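Local atomic coordinates of acetyl-CoA C-acetyltransferase (Syntrophomonas wolfei subsp. wolfei, PDB entry 7N7Z), a protein that probably catalyses the reversible transfer of an acetyl group between acetyl-CoA molecules, so forming or cleaving acetoacetyl-CoA. Residues G23-V28 / K215-D220; L33-A38 / G74-L79; I174-C179 / A247-G252; R366-M371 / M395-T400. All blocks are in the same frame, centred on the assembly; numbering follows the deposited sequence.

Contact 1 of 4, residues G23-V28 / K215-D220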
loop_
_atom_site.group_PDB
_atom_site.type_symbol
_atom_site.label_atom_id
_atom_site.label_comp_id
_atom_site.label_asym_id
_atom_site.label_seq_id
_atom_site.Cartn_x
_atom_site.Cartn_y
_atom_site.Cartn_z
ATOM N N GLY B 23 -11.862 10.277 -16.997
ATOM C CA GLY B 23 -12.909 11.115 -17.545
ATOM C C GLY B 23 -14.282 10.477 -17.526
ATOM O O GLY B 23 -14.725 9.962 -16.496
ATOM N N GLY B 24 -14.961 10.499 -18.676
ATOM C CA GLY B 24 -16.351 10.081 -18.716
ATOM C C GLY B 24 -16.568 8.627 -18.346
ATOM O O GLY B 24 -17.606 8.277 -17.777
ATOM N N LEU B 25 -15.605 7.762 -18.661
ATOM C CA LEU B 25 -15.740 6.330 -18.433
ATOM C C LEU B 25 -14.907 5.836 -17.258
ATOM O O LEU B 25 -14.767 4.622 -17.077
ATOM C CB LEU B 25 -15.359 5.562 -19.699
ATOM C CG LEU B 25 -16.085 5.985 -20.976
ATOM C CD1 LEU B 25 -15.547 5.207 -22.167
ATOM C CD2 LEU B 25 -17.587 5.791 -20.838
ATOM N N ALA B 26 -14.356 6.745 -16.451
ATOM C CA ALA B 26 -13.507 6.338 -15.338
ATOM C C ALA B 26 -14.237 5.440 -14.349
ATOM O O ALA B 26 -13.585 4.690 -13.612
ATOM C CB ALA B 26 -12.969 7.574 -14.617
ATOM N N SER B 27 -15.565 5.499 -14.312
ATOM C CA SER B 27 -16.359 4.697 -13.391
ATOM C C SER B 27 -16.685 3.313 -13.934
ATOM O O SER B 27 -17.292 2.512 -13.215
ATOM C CB SER B 27 -17.665 5.425 -13.060
ATOM O OG SER B 27 -18.241 5.979 -14.231
ATOM N N VAL B 28 -16.306 3.012 -15.173
ATOM C CA VAL B 28 -16.659 1.760 -15.833
ATOM C C VAL B 28 -15.399 0.911 -15.932
ATOM O O VAL B 28 -14.464 1.249 -16.670
ATOM C CB VAL B 28 -17.276 2.003 -17.217
ATOM C CG1 VAL B 28 -17.939 0.732 -17.736
ATOM C CG2 VAL B 28 -18.280 3.145 -17.154
ATOM N N LYS B 215 -26.597 9.141 -16.970
ATOM C CA LYS B 215 -25.828 9.803 -18.013
ATOM C C LYS B 215 -25.367 8.795 -19.061
ATOM O O LYS B 215 -25.244 7.597 -18.797
ATOM C CB LYS B 215 -24.618 10.527 -17.416
ATOM N N VAL B 216 -25.102 9.306 -20.262
ATOM C CA VAL B 216 -24.765 8.483 -21.416
ATOM C C VAL B 216 -23.526 9.064 -22.083
ATOM O O VAL B 216 -23.467 10.269 -22.347
ATOM C CB VAL B 216 -25.931 8.408 -22.420
ATOM C CG1 VAL B 216 -25.571 7.511 -23.594
ATOM C CG2 VAL B 216 -27.195 7.919 -21.726
ATOM N N ILE B 217 -22.544 8.207 -22.351
ATOM C CA ILE B 217 -21.338 8.578 -23.082
ATOM C C ILE B 217 -21.452 7.982 -24.477
ATOM O O ILE B 217 -21.473 6.755 -24.637
ATOM C CB ILE B 217 -20.065 8.093 -22.373
ATOM C CG1 ILE B 217 -20.112 8.441 -20.884
ATOM C CG2 ILE B 217 -18.832 8.702 -23.031
ATOM C CD1 ILE B 217 -20.432 9.895 -20.599
ATOM N N SER B 218 -21.531 8.850 -25.487
ATOM C CA SER B 218 -21.684 8.422 -26.868
ATOM C C SER B 218 -20.658 9.037 -27.810
ATOM O O SER B 218 -20.663 8.705 -29.001
ATOM C CB SER B 218 -23.094 8.764 -27.378
ATOM O OG SER B 218 -23.447 10.095 -27.036
ATOM N N LYS B 219 -19.783 9.913 -27.321
ATOM C CA LYS B 219 -18.852 10.646 -28.166
ATOM C C LYS B 219 -17.438 10.513 -27.626
ATOM O O LYS B 219 -17.223 10.519 -26.411
ATOM C CB LYS B 219 -19.233 12.130 -28.247
ATOM C CG LYS B 219 -20.486 12.409 -29.060
ATOM C CD LYS B 219 -21.013 13.818 -28.810
ATOM C CE LYS B 219 -22.480 13.815 -28.383
ATOM N NZ LYS B 219 -22.633 13.813 -26.898
ATOM N N ASP B 220 -16.476 10.393 -28.537
ATOM C CA ASP B 220 -15.072 10.411 -28.155
ATOM C C ASP B 220 -14.707 11.788 -27.615
ATOM O O ASP B 220 -15.110 12.814 -28.169
ATOM C CB ASP B 220 -14.198 10.048 -29.354
ATOM C CG ASP B 220 -14.572 8.704 -29.958
ATOM O OD1 ASP B 220 -14.615 7.707 -29.205
ATOM O OD2 ASP B 220 -14.829 8.645 -31.179
#
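Leu25 and Ile217 carry this small apolar contact, and they illustrate how a single methyl group can mediate contact between a loop and a distant strand. The CD2 methyl of Leu25 sits 3.7 Å from Ile217 CG1 and equally close to Ile217 CB, with the CG2 methyl of Ile217 only slightly farther off; it therefore lies at the fork where the isoleucine branches. The two side chains slide past one another in opposite directions. With CG1 anti to its own carbonyl carbon (chi1 -48°), Ile217 turns CG2 beside that carbonyl carbon, and both branches border the leucine methyl.

A backbone-to-side-chain contact adds a second, slighter touch. Gly24 O rests 4.0 Å from Ile217 CG1. A beta carbon at Gly24 would point at the strand and come close to Ile217 CD1, so the bare glycine lets the loop pass close to the isoleucine.

Both pieces belong to the thiolase N-terminal domain, where the antiparallel hairpin of strands 206-208 and 215-217 packs against the loop joining strand 8-20 to helix 30-45. Leu25 also touches Val206 on the partner strand, and Ile217 also rests on Pro17.

Hydrogen bonding shapes each segment without joining the two directly. Consecutive type I turns fold the loop, closed by Ala26 N to Gly23 O at 3.2 Å and by Val28 N to Leu25 O at 2.9 Å. Beyond the hairpin, buried Asp220 uses OD1 for a salt bridge to Arg15 and a bond from Ile18 N, while Gly24 N is held by Glu221.

Contact 2 of 4, residues L33-A38 / G74-L79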
loop_
_atom_site.group_PDB
_atom_site.type_symbol
_atom_site.label_atom_id
_atom_site.label_comp_id
_atom_site.label_asym_id
_atom_site.label_seq_id
_atom_site.Cartn_x
_atom_site.Cartn_y
_atom_site.Cartn_z
ATOM N N LEU B 33 -16.990 -2.467 -19.803
ATOM C CA LEU B 33 -16.873 -1.907 -21.145
ATOM C C LEU B 33 -16.790 -3.015 -22.187
ATOM O O LEU B 33 -17.407 -2.922 -23.255
ATOM C CB LEU B 33 -15.644 -1.005 -21.243
ATOM C CG LEU B 33 -15.714 0.374 -20.586
ATOM C CD1 LEU B 33 -14.311 0.937 -20.413
ATOM C CD2 LEU B 33 -16.577 1.328 -21.394
ATOM N N ALA B 34 -16.023 -4.068 -21.893
ATOM C CA ALA B 34 -15.920 -5.192 -22.815
ATOM C C ALA B 34 -17.278 -5.837 -23.052
ATOM O O ALA B 34 -17.600 -6.230 -24.179
ATOM C CB ALA B 34 -14.928 -6.222 -22.272
ATOM N N ILE B 35 -18.091 -5.954 -22.000
ATOM C CA ILE B 35 -19.404 -6.578 -22.140
ATOM C C ILE B 35 -20.290 -5.751 -23.063
ATOM O O ILE B 35 -21.019 -6.297 -23.901
ATOM C CB ILE B 35 -20.049 -6.771 -20.755
ATOM C CG1 ILE B 35 -19.455 -8.002 -20.067
ATOM C CG2 ILE B 35 -21.561 -6.911 -20.876
ATOM C CD1 ILE B 35 -19.610 -7.995 -18.569
ATOM N N ILE B 36 -20.244 -4.425 -22.926
ATOM C CA ILE B 36 -21.072 -3.566 -23.768
ATOM C C ILE B 36 -20.639 -3.676 -25.225
ATOM O O ILE B 36 -21.471 -3.829 -26.127
ATOM C CB ILE B 36 -21.016 -2.111 -23.266
ATOM C CG1 ILE B 36 -21.725 -1.992 -21.915
ATOM C CG2 ILE B 36 -21.651 -1.171 -24.287
ATOM C CD1 ILE B 36 -21.441 -0.698 -21.178
ATOM N N ALA B 37 -19.330 -3.612 -25.475
ATOM C CA ALA B 37 -18.836 -3.724 -26.844
ATOM C C ALA B 37 -19.103 -5.111 -27.416
ATOM O O ALA B 37 -19.464 -5.244 -28.592
ATOM C CB ALA B 37 -17.341 -3.407 -26.889
ATOM N N ALA B 38 -18.930 -6.154 -26.601
ATOM C CA ALA B 38 -19.154 -7.513 -27.083
ATOM C C ALA B 38 -20.618 -7.739 -27.435
ATOM O O ALA B 38 -20.930 -8.316 -28.483
ATOM C CB ALA B 38 -18.693 -8.525 -26.035
ATOM N N GLY B 74 -17.240 -13.433 -21.571
ATOM C CA GLY B 74 -17.942 -14.332 -22.473
ATOM C C GLY B 74 -19.196 -14.917 -21.852
ATOM O O GLY B 74 -20.255 -14.965 -22.485
ATOM N N MET B 75 -19.093 -15.376 -20.601
ATOM C CA MET B 75 -20.255 -15.948 -19.934
ATOM C C MET B 75 -21.358 -14.914 -19.747
ATOM O O MET B 75 -22.544 -15.250 -19.829
ATOM C CB MET B 75 -19.847 -16.535 -18.582
ATOM C CG MET B 75 -18.907 -17.726 -18.675
ATOM S SD MET B 75 -19.597 -19.108 -19.608
ATOM C CE MET B 75 -18.867 -18.825 -21.220
ATOM N N LYS B 76 -20.992 -13.654 -19.503
ATOM C CA LYS B 76 -21.997 -12.632 -19.239
ATOM C C LYS B 76 -22.707 -12.185 -20.509
ATOM O O LYS B 76 -23.861 -11.744 -20.445
ATOM C CB LYS B 76 -21.353 -11.435 -18.543
ATOM C CG LYS B 76 -21.279 -11.590 -17.036
ATOM C CD LYS B 76 -20.216 -10.693 -16.431
ATOM C CE LYS B 76 -20.247 -10.747 -14.912
ATOM N NZ LYS B 76 -20.337 -9.387 -14.313
ATOM N N VAL B 77 -22.045 -12.288 -21.666
ATOM C CA VAL B 77 -22.714 -12.032 -22.936
ATOM C C VAL B 77 -23.338 -13.294 -23.518
ATOM O O VAL B 77 -23.862 -13.257 -24.640
ATOM C CB VAL B 77 -21.747 -11.390 -23.953
ATOM C CG1 VAL B 77 -21.104 -10.147 -23.347
ATOM C CG2 VAL B 77 -20.694 -12.380 -24.414
ATOM N N GLY B 78 -23.290 -14.411 -22.801
ATOM C CA GLY B 78 -24.053 -15.587 -23.168
ATOM C C GLY B 78 -23.319 -16.635 -23.973
ATOM O O GLY B 78 -23.975 -17.458 -24.625
ATOM N N LEU B 79 -21.989 -16.635 -23.955
ATOM C CA LEU B 79 -21.262 -17.716 -24.599
ATOM C C LEU B 79 -21.558 -19.025 -23.869
ATOM O O LEU B 79 -21.816 -19.027 -22.661
ATOM C CB LEU B 79 -19.760 -17.444 -24.599
ATOM C CG LEU B 79 -19.165 -16.967 -25.925
ATOM C CD1 LEU B 79 -19.804 -15.659 -26.365
ATOM C CD2 LEU B 79 -17.654 -16.820 -25.819
#
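Gly74 O receives two N-H groups from the turn that sets Val77 against Ile35 and Ala38: Leu79 N at 2.8 Å and, more weakly, Val77 N at 3.3 Å. Together with a weak bond from Gly78 N to Met75 O, the Leu79 bond makes a Schellman motif. Gly78, with its positive phi of 96°, takes the chain out of helix 69-76, a conformation in which a beta carbon would jam against the preceding carbonyl oxygen.

Across the contact the chemistry is apolar. Val77 directs its CG1 methyl at helix 30-45, where it lies 4.0 Å from Ala38 CB, 4.1 Å from Ile35 CG2 and near the carbonyl oxygen of Ile35. Both helices belong to beta-alpha-beta crossovers of the thiolase fold, one leading from strand 8-20 to strand 54-58 and the other from 54-58 to 84-89.

Toward the solvent side, Ile35 CD1 presses on the aliphatic part of Lys76, reaching CD at 3.5 Å, a tight carbon pair, and CB at 3.9 Å. The isoleucine and lysine chains cross obliquely; the lysine then bends at chi4 and carries its amine away from helix 30-45. Inward, Ala38 rests on Leu115 and Thr117 of strand 113-121, while Ile73 fills in against Ala34 and Ile35. Met75 packs on Leu156 of the second subunit.

Contact 3 of 4, residues I174-C179 / A247-G252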
loop_
_atom_site.group_PDB
_atom_site.type_symbol
_atom_site.label_atom_id
_atom_site.label_comp_id
_atom_site.label_asym_id
_atom_site.label_seq_id
_atom_site.Cartn_x
_atom_site.Cartn_y
_atom_site.Cartn_z
ATOM N N ILE B 174 13.378 14.975 -36.997
ATOM C CA ILE B 174 12.044 15.561 -37.034
ATOM C C ILE B 174 11.984 16.671 -35.997
ATOM O O ILE B 174 12.441 16.505 -34.860
ATOM C CB ILE B 174 10.965 14.493 -36.775
ATOM C CG1 ILE B 174 10.996 13.429 -37.876
ATOM C CG2 ILE B 174 9.586 15.136 -36.697
ATOM C CD1 ILE B 174 10.326 12.129 -37.485
ATOM N N THR B 175 11.415 17.806 -36.384
ATOM C CA THR B 175 11.392 18.991 -35.542
ATOM C C THR B 175 10.015 19.197 -34.921
ATOM O O THR B 175 9.011 18.634 -35.362
ATOM C CB THR B 175 11.790 20.231 -36.347
ATOM O OG1 THR B 175 10.857 20.432 -37.415
ATOM C CG2 THR B 175 13.184 20.065 -36.923
ATOM N N ARG B 176 9.989 20.025 -33.875
ATOM C CA ARG B 176 8.738 20.325 -33.187
ATOM C C ARG B 176 7.697 20.901 -34.138
ATOM O O ARG B 176 6.498 20.656 -33.965
ATOM C CB ARG B 176 9.017 21.290 -32.031
ATOM C CG ARG B 176 7.788 21.890 -31.364
ATOM C CD ARG B 176 7.076 20.886 -30.471
ATOM N NE ARG B 176 5.993 21.521 -29.730
ATOM C CZ ARG B 176 6.144 22.161 -28.577
ATOM N NH1 ARG B 176 7.321 22.240 -27.978
ATOM N NH2 ARG B 176 5.087 22.737 -28.012
ATOM N N GLU B 177 8.129 21.664 -35.145
ATOM C CA GLU B 177 7.176 22.281 -36.063
ATOM C C GLU B 177 6.459 21.230 -36.901
ATOM O O GLU B 177 5.235 21.289 -37.076
ATOM C CB GLU B 177 7.890 23.293 -36.959
ATOM C CG GLU B 177 7.830 24.721 -36.442
ATOM C CD GLU B 177 8.790 24.967 -35.295
ATOM O OE1 GLU B 177 9.932 24.464 -35.353
ATOM O OE2 GLU B 177 8.400 25.663 -34.333
ATOM N N GLU B 178 7.205 20.263 -37.440
ATOM C CA GLU B 178 6.572 19.203 -38.218
ATOM C C GLU B 178 5.647 18.363 -37.348
ATOM O O GLU B 178 4.564 17.959 -37.787
ATOM C CB GLU B 178 7.633 18.319 -38.873
ATOM C CG GLU B 178 8.303 18.941 -40.090
ATOM C CD GLU B 178 9.821 18.868 -40.031
ATOM O OE1 GLU B 178 10.352 17.782 -39.710
ATOM O OE2 GLU B 178 10.484 19.889 -40.319
ATOM N N CYS B 179 6.056 18.089 -36.107
ATOM C CA CYS B 179 5.227 17.281 -35.219
ATOM C C CYS B 179 3.934 18.001 -34.863
ATOM O O CYS B 179 2.856 17.396 -34.875
ATOM C CB CYS B 179 6.007 16.932 -33.952
ATOM S SG CYS B 179 7.335 15.739 -34.204
ATOM N N ALA B 247 2.214 16.781 -24.854
ATOM C CA ALA B 247 0.955 16.102 -24.573
ATOM C C ALA B 247 -0.013 16.216 -25.743
ATOM O O ALA B 247 -0.881 15.350 -25.917
ATOM C CB ALA B 247 0.322 16.676 -23.306
ATOM N N ALA B 248 0.120 17.263 -26.559
ATOM C CA ALA B 248 -0.819 17.475 -27.653
ATOM C C ALA B 248 -0.428 16.691 -28.899
ATOM O O ALA B 248 -1.301 16.181 -29.609
ATOM C CB ALA B 248 -0.921 18.967 -27.975
ATOM N N ASN B 249 0.869 16.579 -29.183
ATOM C CA ASN B 249 1.339 15.812 -30.329
ATOM C C ASN B 249 1.662 14.367 -29.972
ATOM O O ASN B 249 2.186 13.636 -30.818
ATOM C CB ASN B 249 2.565 16.486 -30.956
ATOM C CG ASN B 249 3.751 16.555 -30.013
ATOM O OD1 ASN B 249 3.858 15.775 -29.067
ATOM N ND2 ASN B 249 4.655 17.492 -30.273
ATOM N N ALA B 250 1.362 13.944 -28.749
ATOM C CA ALA B 250 1.508 12.559 -28.326
ATOM C C ALA B 250 0.129 11.962 -28.085
ATOM O O ALA B 250 -0.785 12.653 -27.623
ATOM C CB ALA B 250 2.350 12.455 -27.051
ATOM N N SER B 251 -0.021 10.681 -28.408
ATOM C CA SER B 251 -1.275 9.998 -28.129
ATOM C C SER B 251 -1.538 9.999 -26.627
ATOM O O SER B 251 -0.612 10.039 -25.811
ATOM C CB SER B 251 -1.239 8.569 -28.667
ATOM O OG SER B 251 -0.296 7.779 -27.965
ATOM N N GLY B 252 -2.815 9.956 -26.261
ATOM C CA GLY B 252 -3.219 10.133 -24.886
ATOM C C GLY B 252 -3.378 8.830 -24.125
ATOM O O GLY B 252 -3.082 7.736 -24.609
#
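Arg176 and Asn249 meet at about a right angle, their guanidinium and amide planes 81° apart, so the two flat groups do not stack. Contact is instead made through one methylene of the arginine, CD, which lies 4.2 Å from Asn249 ND2. Arg176 leaves the helix with CG anti to the backbone N (chi1 170°) and then bends at chi2, a shape that brings CD alongside the amide nitrogen.

Cys179, one turn farther along, approaches the same nitrogen, its CB 4.0 Å from Asn249 ND2. The amide thus lies close to both residues on this side of the helix, and Asn249 CB comes within 4.0 Å of Cys179 O.

The polar ends are gripped by other partners. Asn249 OD1 accepts from Thr246 N, and ND2 donates to Val244 O and weakly to Asp180 OD1, bonds that hold the amide in its rotation. Asp180 also pairs through OD2 with Arg176 NE and so links the two side chains indirectly, while Arg176 NH2 binds the carbonyl oxygens of Met232 and Leu235.

Thr175 occupies the N-cap position of helix 176-196, with weak bonds from its N and OG1 to the Glu178 carboxylate. This is the N-terminal turn of a helix laid against an irregular loop, the one entering strand 254-264 of the thiolase N-terminal domain, away from the predicted catalytic residues.

Contact 4 of 4, residues R366-M371 / M395-T400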
loop_
_atom_site.group_PDB
_atom_site.type_symbol
_atom_site.label_atom_id
_atom_site.label_comp_id
_atom_site.label_asym_id
_atom_site.label_seq_id
_atom_site.Cartn_x
_atom_site.Cartn_y
_atom_site.Cartn_z
ATOM N N ARG B 366 -9.569 -1.503 -32.306
ATOM C CA ARG B 366 -10.310 -0.274 -32.568
ATOM C C ARG B 366 -10.098 0.194 -34.002
ATOM O O ARG B 366 -11.059 0.497 -34.719
ATOM C CB ARG B 366 -9.882 0.815 -31.582
ATOM C CG ARG B 366 -10.951 1.861 -31.296
ATOM C CD ARG B 366 -10.978 2.953 -32.360
ATOM N NE ARG B 366 -9.752 3.745 -32.361
ATOM C CZ ARG B 366 -9.303 4.441 -33.397
ATOM N NH1 ARG B 366 -9.958 4.472 -34.547
ATOM N NH2 ARG B 366 -8.169 5.124 -33.276
ATOM N N ILE B 367 -8.838 0.258 -34.440
ATOM C CA ILE B 367 -8.546 0.781 -35.766
ATOM C C ILE B 367 -9.026 -0.161 -36.861
ATOM O O ILE B 367 -9.271 0.284 -37.988
ATOM C CB ILE B 367 -7.039 1.074 -35.904
ATOM C CG1 ILE B 367 -6.207 -0.198 -35.736
ATOM C CG2 ILE B 367 -6.610 2.119 -34.878
ATOM C CD1 ILE B 367 -4.752 -0.013 -36.123
ATOM N N ILE B 368 -9.170 -1.454 -36.566
ATOM C CA ILE B 368 -9.805 -2.352 -37.525
ATOM C C ILE B 368 -11.288 -2.025 -37.641
ATOM O O ILE B 368 -11.842 -1.965 -38.745
ATOM C CB ILE B 368 -9.587 -3.820 -37.120
ATOM C CG1 ILE B 368 -8.117 -4.214 -37.252
ATOM C CG2 ILE B 368 -10.433 -4.739 -37.978
ATOM C CD1 ILE B 368 -7.763 -5.441 -36.443
ATOM N N VAL B 369 -11.954 -1.807 -36.504
ATOM C CA VAL B 369 -13.364 -1.430 -36.521
ATOM C C VAL B 369 -13.551 -0.129 -37.293
ATOM O O VAL B 369 -14.412 -0.026 -38.175
ATOM C CB VAL B 369 -13.902 -1.309 -35.083
ATOM C CG1 VAL B 369 -15.267 -0.633 -35.078
ATOM C CG2 VAL B 369 -13.975 -2.677 -34.423
ATOM N N SER B 370 -12.748 0.886 -36.968
ATOM C CA SER B 370 -12.874 2.173 -37.644
ATOM C C SER B 370 -12.523 2.055 -39.120
ATOM O O SER B 370 -13.163 2.689 -39.967
ATOM C CB SER B 370 -11.986 3.210 -36.960
ATOM O OG SER B 370 -12.457 3.495 -35.656
ATOM N N MET B 371 -11.513 1.247 -39.448
ATOM C CA MET B 371 -11.159 1.035 -40.846
ATOM C C MET B 371 -12.369 0.572 -41.647
ATOM O O MET B 371 -12.711 1.163 -42.677
ATOM C CB MET B 371 -10.024 0.013 -40.950
ATOM C CG MET B 371 -9.583 -0.299 -42.378
ATOM S SD MET B 371 -8.730 -1.882 -42.507
ATOM C CE MET B 371 -10.116 -3.002 -42.361
ATOM N N MET B 395 2.343 -4.880 -35.789
ATOM C CA MET B 395 1.422 -5.718 -36.539
ATOM C C MET B 395 0.776 -4.915 -37.658
ATOM O O MET B 395 0.716 -3.683 -37.620
ATOM C CB MET B 395 0.331 -6.306 -35.635
ATOM C CG MET B 395 0.743 -7.578 -34.918
ATOM S SD MET B 395 -0.604 -8.295 -33.960
ATOM C CE MET B 395 -1.325 -9.399 -35.176
ATOM N N ALA B 396 0.287 -5.644 -38.660
ATOM C CA ALA B 396 -0.474 -5.071 -39.759
ATOM C C ALA B 396 -1.430 -6.134 -40.276
ATOM O O ALA B 396 -1.158 -7.332 -40.175
ATOM C CB ALA B 396 0.438 -4.573 -40.885
ATOM N N SER B 397 -2.556 -5.687 -40.827
ATOM C CA SER B 397 -3.570 -6.605 -41.325
ATOM C C SER B 397 -4.264 -5.979 -42.525
ATOM O O SER B 397 -4.362 -4.754 -42.635
ATOM C CB SER B 397 -4.595 -6.954 -40.239
ATOM O OG SER B 397 -5.154 -5.784 -39.668
ATOM N N LEU B 398 -4.747 -6.839 -43.422
ATOM C CA LEU B 398 -5.406 -6.416 -44.650
ATOM C C LEU B 398 -6.753 -7.109 -44.778
ATOM O O LEU B 398 -6.905 -8.273 -44.393
ATOM C CB LEU B 398 -4.545 -6.724 -45.876
ATOM C CG LEU B 398 -3.185 -6.026 -45.903
ATOM C CD1 LEU B 398 -2.247 -6.731 -46.871
ATOM C CD2 LEU B 398 -3.341 -4.559 -46.270
ATOM N N TRP B 399 -7.729 -6.385 -45.321
ATOM C CA TRP B 399 -9.102 -6.859 -45.391
ATOM C C TRP B 399 -9.732 -6.358 -46.682
ATOM O O TRP B 399 -9.279 -5.374 -47.274
ATOM C CB TRP B 399 -9.919 -6.386 -44.179
ATOM C CG TRP B 399 -9.229 -6.582 -42.850
ATOM C CD1 TRP B 399 -8.164 -5.876 -42.360
ATOM C CD2 TRP B 399 -9.566 -7.543 -41.843
ATOM N NE1 TRP B 399 -7.818 -6.341 -41.117
ATOM C CE2 TRP B 399 -8.662 -7.364 -40.775
ATOM C CE3 TRP B 399 -10.543 -8.537 -41.740
ATOM C CZ2 TRP B 399 -8.706 -8.143 -39.622
ATOM C CZ3 TRP B 399 -10.584 -9.311 -40.594
ATOM C CH2 TRP B 399 -9.672 -9.108 -39.549
ATOM N N THR B 400 -10.786 -7.048 -47.116
ATOM C CA THR B 400 -11.532 -6.649 -48.300
ATOM C C THR B 400 -13.016 -6.901 -48.078
ATOM O O THR B 400 -13.407 -7.849 -47.392
ATOM C CB THR B 400 -11.072 -7.401 -49.559
ATOM O OG1 THR B 400 -11.734 -6.855 -50.709
ATOM C CG2 THR B 400 -11.386 -8.892 -49.456
#
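The Trp399 indole is approached from above its plane by the CG2 methyl of Ile368, which stands 4.0 Å above it, displaced toward the rim, with CZ2 its nearest ring atom. At the edge, in the ring plane, lies Ser397 OG, which accepts from Trp399 NE1 at 3.1 Å with an N-H...O angle of 161°. This bond back to a residue two positions earlier on the strand helps fix the rotation of the ring.

Met371 supplies the other principal contact. Its CE methyl reaches Trp399 CD1 at 3.5 Å, and its SD lies 4.9 Å from the centroid of the five-membered ring, an oblique Met-aromatic contact. CG lies anti to the backbone N (chi1 179°) and the chain stays extended until the bend at chi3, which brings the methyl against the pyrrole part. Ile368 also sets CG1 4.1 Å from Ser397 OG.

A leucine in place of Trp399 would probably leave Met371 without its aromatic partner and Ser397 OG without the indole donor, opening a gap beside Ile368.

The axes of 366-371 and 395-400 run in the same general direction, 25° apart, 10.7 Å at closest. Helix 360-378 and helix 94-107, whose Thr99 touches Trp399, are the buried pair in the central layer of the thiolase αβαβα fold. Strands 277-285 and 382-387 flank the strand, setting Met277 and Leu279 against Trp399 and Ala385 against Ile368.

How the contacts relate
Burial alone does not set the chemistry of the four contacts. Contact 4, its centre about 10 Å from that of the chain, is fully buried and joins a helix to an interior strand of the large sheet through aromatic, sulfur and aliphatic groups. Contacts 1 and 2, their centres about 18 Å from it, are partly buried and apolar; they touch through Leu33, whose side chain meets Val28 and Leu25, because the loop of contact 1 runs into the helix of contact 2. Contact 3 is peripheral yet buried, and there polar groups dominate; it lies on the opposite side of the centre from contact 2. Contacts 1 to 3 fall in the N-terminal thiolase range, contact 4 in the C-terminal one.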